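PDB 3BM3: PspGI restriction endonuclease from Pyrococcus sp. GI-H, which probably cuts DNA at a specific recognition sequence as a type II restriction endonuclease, and is bound here to its substrate DNA. Local coordinates for residues 235-238 / 239-243; 175-178 / 179-183. The protein carries 2 engineered substitutions. All coordinates share one frame; numbering follows the deposited sequence.

Contact 1 (235-238 / 239-243); sequences NEDK and YIQKI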
loop_
_atom_site.group_PDB
_atom_site.type_symbol
_atom_site.label_atom_id
_atom_site.label_comp_id
_atom_site.label_asym_id
_atom_site.label_seq_id
_atom_site.Cartn_x
_atom_site.Cartn_y
_atom_site.Cartn_z
ATOM N N ASN C 235 28.106 -6.220 1.368
ATOM C CA ASN C 235 28.737 -5.900 0.095
ATOM C C ASN C 235 27.994 -4.710 -0.519
ATOM O O ASN C 235 27.052 -4.877 -1.270
ATOM C CB ASN C 235 28.659 -7.109 -0.842
ATOM C CG ASN C 235 29.316 -6.847 -2.204
ATOM O OD1 ASN C 235 29.880 -5.781 -2.442
ATOM N ND2 ASN C 235 29.246 -7.835 -3.096
ATOM N N GLU C 236 28.407 -3.503 -0.155
ATOM C CA GLU C 236 27.721 -2.285 -0.608
ATOM C C GLU C 236 27.711 -2.155 -2.130
ATOM O O GLU C 236 26.714 -1.704 -2.711
ATOM C CB GLU C 236 28.354 -1.030 0.022
ATOM C CG GLU C 236 29.814 -0.794 -0.366
ATOM C CD GLU C 236 30.534 0.226 0.518
ATOM O OE1 GLU C 236 30.663 -0.014 1.742
ATOM O OE2 GLU C 236 31.001 1.249 -0.022
ATOM N N ASP C 237 28.808 -2.547 -2.777
ATOM C CA ASP C 237 28.939 -2.359 -4.223
ATOM C C ASP C 237 27.840 -3.053 -5.009
ATOM O O ASP C 237 27.319 -2.491 -5.983
ATOM C CB ASP C 237 30.307 -2.829 -4.716
ATOM C CG ASP C 237 31.366 -1.758 -4.573
ATOM O OD1 ASP C 237 31.121 -0.644 -5.074
ATOM O OD2 ASP C 237 32.442 -2.025 -3.982
ATOM N N LYS C 238 27.491 -4.252 -4.565
ATOM C CA LYS C 238 26.433 -5.041 -5.169
ATOM C C LYS C 238 25.132 -4.239 -5.263
ATOM O O LYS C 238 24.402 -4.314 -6.257
ATOM C CB LYS C 238 26.268 -6.344 -4.358
ATOM C CG LYS C 238 24.884 -6.995 -4.374
ATOM C CD LYS C 238 24.930 -8.395 -3.750
ATOM C CE LYS C 238 25.403 -8.372 -2.299
ATOM N NZ LYS C 238 25.160 -9.638 -1.522
ATOM N N TYR C 239 24.855 -3.450 -4.236
ATOM C CA TYR C 239 23.627 -2.700 -4.162
ATOM C C TYR C 239 23.725 -1.339 -4.809
ATOM O O TYR C 239 22.816 -0.912 -5.530
ATOM C CB TYR C 239 23.244 -2.529 -2.706
ATOM C CG TYR C 239 22.961 -3.847 -2.077
ATOM C CD1 TYR C 239 21.753 -4.512 -2.318
ATOM C CD2 TYR C 239 23.894 -4.460 -1.255
ATOM C CE1 TYR C 239 21.503 -5.717 -1.785
ATOM C CE2 TYR C 239 23.627 -5.677 -0.675
ATOM C CZ TYR C 239 22.426 -6.304 -0.952
ATOM O OH TYR C 239 22.167 -7.513 -0.356
ATOM N N ILE C 240 24.831 -0.660 -4.522
ATOM C CA ILE C 240 25.040 0.699 -4.999
ATOM C C ILE C 240 24.926 0.759 -6.521
ATOM O O ILE C 240 24.356 1.721 -7.066
ATOM C CB ILE C 240 26.357 1.292 -4.472
ATOM C CG1 ILE C 240 26.247 1.538 -2.955
ATOM C CG2 ILE C 240 26.653 2.622 -5.136
ATOM C CD1 ILE C 240 27.574 2.101 -2.334
ATOM N N GLN C 241 25.396 -0.275 -7.202
ATOM C CA GLN C 241 25.340 -0.313 -8.659
ATOM C C GLN C 241 23.926 -0.372 -9.227
ATOM O O GLN C 241 23.707 0.059 -10.346
ATOM C CB GLN C 241 26.136 -1.483 -9.199
ATOM C CG GLN C 241 27.638 -1.334 -8.952
ATOM C CD GLN C 241 28.408 -2.662 -9.002
ATOM O OE1 GLN C 241 29.619 -2.697 -8.737
ATOM N NE2 GLN C 241 27.696 -3.767 -9.309
ATOM N N LYS C 242 23.012 -0.922 -8.439
ATOM C CA LYS C 242 21.633 -1.134 -8.833
ATOM C C LYS C 242 20.714 -0.030 -8.312
ATOM O O LYS C 242 19.525 -0.072 -8.570
ATOM C CB LYS C 242 21.167 -2.491 -8.319
ATOM C CG LYS C 242 21.907 -3.663 -9.009
ATOM C CD LYS C 242 21.773 -5.018 -8.271
ATOM C CE LYS C 242 22.752 -6.078 -8.860
ATOM N NZ LYS C 242 24.222 -5.951 -8.480
ATOM N N ILE C 243 21.248 0.935 -7.576
ATOM C CA ILE C 243 20.449 2.051 -7.078
ATOM C C ILE C 243 20.852 3.238 -7.909
ATOM O O ILE C 243 22.016 3.500 -8.051
ATOM C CB ILE C 243 20.731 2.331 -5.576
ATOM C CG1 ILE C 243 20.283 1.135 -4.737
ATOM C CG2 ILE C 243 20.064 3.591 -5.116
ATOM C CD1 ILE C 243 20.884 1.165 -3.295
#
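K238 lies along the ring of Y239, its sequence neighbour, and the two side chains point the same way. The lysine CG sits over one face of the ring, 4.1 Å from the ring centroid and 9° off the ring normal. This is a CH-pi contact. A bend at chi3 (60°) keeps the rest of the lysine chain close to the tyrosine, and K238 CE reaches Y239 CE2 at 3.6 Å. K238 is itself exposed, but the Y239 ring beneath it is the buried, tightly packed part of the contact. The tyrosine OH is hydrogen-bonded to D206, its ring meets that of F234, and Y128 of the second subunit packs on it. At the edge of the ring, near its plane, lies E236 O.

That same carbonyl oxygen accepts two backbone bonds. I240 N reaches E236 O at 2.8 Å in a nearly straight bond. Y239 N reaches E236 O at 3.0 Å from above the carbonyl plane, with a more bent N-H. The I240 side chain runs beside that of E236, with I240 CD1 at 4.0 Å from E236 CB, and both touch I226 of helix 216-227.

The other side is looser. D237 and Q241 are exposed. Q241 N bonds D237 O at 3.2 Å, and the glutamine chain leaves past this oxygen with Q241 CG also at 3.2 Å from D237 O. K242 bends at its last torsion (chi4 76°) and sends K242 NZ back to K238 O, at 2.8 Å. That bond uses a lone pair in the carbonyl plane, so the K238 carbonyl is gripped by a side chain.

A type I beta turn from I240 to I243 carries the chain onward. The segments thus form a short surface helix and a turn that lead into strand 243-245, an outermost strand, within this chain, of the mixed sheet.

Contact 2 (175-178 / 179-183); sequences QILR and NKFGD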
loop_
_atom_site.group_PDB
_atom_site.type_symbol
_atom_site.label_atom_id
_atom_site.label_comp_id
_atom_site.label_asym_id
_atom_site.label_seq_id
_atom_site.Cartn_x
_atom_site.Cartn_y
_atom_site.Cartn_z
ATOM N N GLN C 175 7.458 -10.868 -7.728
ATOM C CA GLN C 175 7.429 -12.296 -7.415
ATOM C C GLN C 175 6.406 -12.989 -8.303
ATOM O O GLN C 175 6.674 -14.033 -8.886
ATOM C CB GLN C 175 7.090 -12.493 -5.936
ATOM C CG GLN C 175 6.522 -13.864 -5.574
ATOM C CD GLN C 175 7.441 -15.011 -5.946
ATOM O OE1 GLN C 175 8.679 -14.829 -6.028
ATOM N NE2 GLN C 175 6.842 -16.219 -6.187
ATOM N N ILE C 176 5.228 -12.394 -8.415
ATOM C CA ILE C 176 4.184 -12.970 -9.247
ATOM C C ILE C 176 4.667 -13.123 -10.693
ATOM O O ILE C 176 4.500 -14.169 -11.306
ATOM C CB ILE C 176 2.916 -12.139 -9.186
ATOM C CG1 ILE C 176 2.363 -12.207 -7.746
ATOM C CG2 ILE C 176 1.851 -12.656 -10.161
ATOM C CD1 ILE C 176 1.335 -11.073 -7.482
ATOM N N LEU C 177 5.335 -12.089 -11.197
ATOM C CA LEU C 177 5.854 -12.076 -12.570
ATOM C C LEU C 177 7.016 -13.043 -12.748
ATOM O O LEU C 177 7.065 -13.770 -13.738
ATOM C CB LEU C 177 6.271 -10.667 -12.913
ATOM C CG LEU C 177 5.058 -9.753 -13.160
ATOM C CD1 LEU C 177 5.522 -8.305 -13.240
ATOM C CD2 LEU C 177 4.274 -10.187 -14.418
ATOM N N ARG C 178 7.913 -13.086 -11.776
ATOM C CA ARG C 178 9.042 -14.019 -11.831
ATOM C C ARG C 178 8.586 -15.453 -11.753
ATOM O O ARG C 178 9.155 -16.347 -12.423
ATOM C CB ARG C 178 10.046 -13.705 -10.745
ATOM C CG ARG C 178 10.808 -12.502 -11.087
ATOM C CD ARG C 178 11.901 -12.177 -10.125
ATOM N NE ARG C 178 12.330 -10.825 -10.446
ATOM C CZ ARG C 178 13.171 -10.499 -11.438
ATOM N NH1 ARG C 178 13.748 -11.437 -12.194
ATOM N NH2 ARG C 178 13.462 -9.227 -11.660
ATOM N N ASN C 179 7.567 -15.688 -10.949
ATOM C CA ASN C 179 7.004 -17.012 -10.856
ATOM C C ASN C 179 6.511 -17.445 -12.218
ATOM O O ASN C 179 6.793 -18.572 -12.657
ATOM C CB ASN C 179 5.880 -17.011 -9.831
ATOM C CG ASN C 179 5.382 -18.383 -9.504
ATOM O OD1 ASN C 179 6.018 -19.375 -9.846
ATOM N ND2 ASN C 179 4.244 -18.462 -8.809
ATOM N N LYS C 180 5.825 -16.552 -12.925
ATOM C CA LYS C 180 5.219 -16.901 -14.193
ATOM C C LYS C 180 6.225 -16.920 -15.345
ATOM O O LYS C 180 6.205 -17.836 -16.189
ATOM C CB LYS C 180 4.061 -15.967 -14.519
ATOM C CG LYS C 180 3.524 -16.262 -15.914
ATOM C CD LYS C 180 2.193 -15.700 -16.180
ATOM C CE LYS C 180 1.639 -16.257 -17.485
ATOM N NZ LYS C 180 1.398 -17.716 -17.364
ATOM N N PHE C 181 7.097 -15.920 -15.371
ATOM C CA PHE C 181 7.952 -15.658 -16.536
ATOM C C PHE C 181 9.417 -15.980 -16.344
ATOM O O PHE C 181 10.188 -15.916 -17.313
ATOM C CB PHE C 181 7.797 -14.207 -17.003
ATOM C CG PHE C 181 6.418 -13.883 -17.474
ATOM C CD1 PHE C 181 5.987 -14.276 -18.735
ATOM C CD2 PHE C 181 5.520 -13.222 -16.645
ATOM C CE1 PHE C 181 4.717 -13.972 -19.169
ATOM C CE2 PHE C 181 4.238 -12.948 -17.077
ATOM C CZ PHE C 181 3.833 -13.344 -18.339
ATOM N N GLY C 182 9.803 -16.314 -15.127
ATOM C CA GLY C 182 11.189 -16.610 -14.799
ATOM C C GLY C 182 11.981 -15.414 -14.377
ATOM O O GLY C 182 11.525 -14.269 -14.399
ATOM N N ASP C 183 13.208 -15.691 -13.987
ATOM C CA ASP C 183 14.035 -14.690 -13.371
ATOM C C ASP C 183 14.732 -13.782 -14.350
ATOM O O ASP C 183 15.473 -12.931 -13.918
ATOM C CB ASP C 183 15.070 -15.358 -12.460
ATOM C CG ASP C 183 14.491 -15.821 -11.149
ATOM O OD1 ASP C 183 13.400 -15.357 -10.726
ATOM O OD2 ASP C 183 15.156 -16.662 -10.520
#
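N179 lies one helical turn after Q175, and N179 N bonds Q175 O at 2.8 Å. The two side chains also lie near each other, where Q175 NE2 is 3.9 Å from N179 CB and the amide planes are 29° apart. Both amides send their nitrogens to one acceptor, OD1 of N207 in the second subunit.

K180 continues the helix. K180 N bonds I176 O at 3.2 Å, while the lysine side chain leads away to bond I127 O through NZ.

F181 N bonds L177 O at 2.7 Å, and the same oxygen lies at the edge of the phenylalanine ring. F181 CG sits beside its own backbone N (chi1 -63°), which carries the ring across the L177 side chain, where L177 CD2 meets F181 CE2 at 3.8 Å.

At G182 the chain leaves the helix with positive phi. G182 N still bonds R178 O at 2.8 Å, from above the carbonyl plane. G182 O receives a CA-H contact from R178 CA at 3.6 Å.

The D183 side chain crosses the extended R178 chain at about a right angle. D183 OD1 is 3.6 Å from R178 CD, and the carboxylate and guanidinium planes are 50° apart. Their charged atoms do not form a salt bridge. R178 NH2 instead salt-bridges D210 and bonds G208 O.

This is the C-terminal end of helix 167-181, which links strands 155-160 and 186-191 in a beta-alpha-beta unit. The chemistry implies a division of labour. Backbone bonds carry the helix to its last turn and G182 ends it. Apolar side chains hold one flank, and the arginine and amides tie it to a neighbouring loop and to the second subunit.

In the fold
Both contacts are local, each within one helix and its exit, and they share no element. Contact 1 is a surface contact on helix 236-240, while contact 2 is partly buried at the end of helix 167-181, in the beta-alpha-beta unit with strands 155-160 and 186-191. Their centres lie 23 Å apart and they do not touch. Contact 2 is closer to the DNA, about 8 Å at the nearest atoms against about 14 Å. In contact 1 a lysine covers an aromatic face and another lysine grips a carbonyl. In contact 2 a glycine ends the helix, and amides reach the second subunit, which contact 1 meets through packing on one tyrosine.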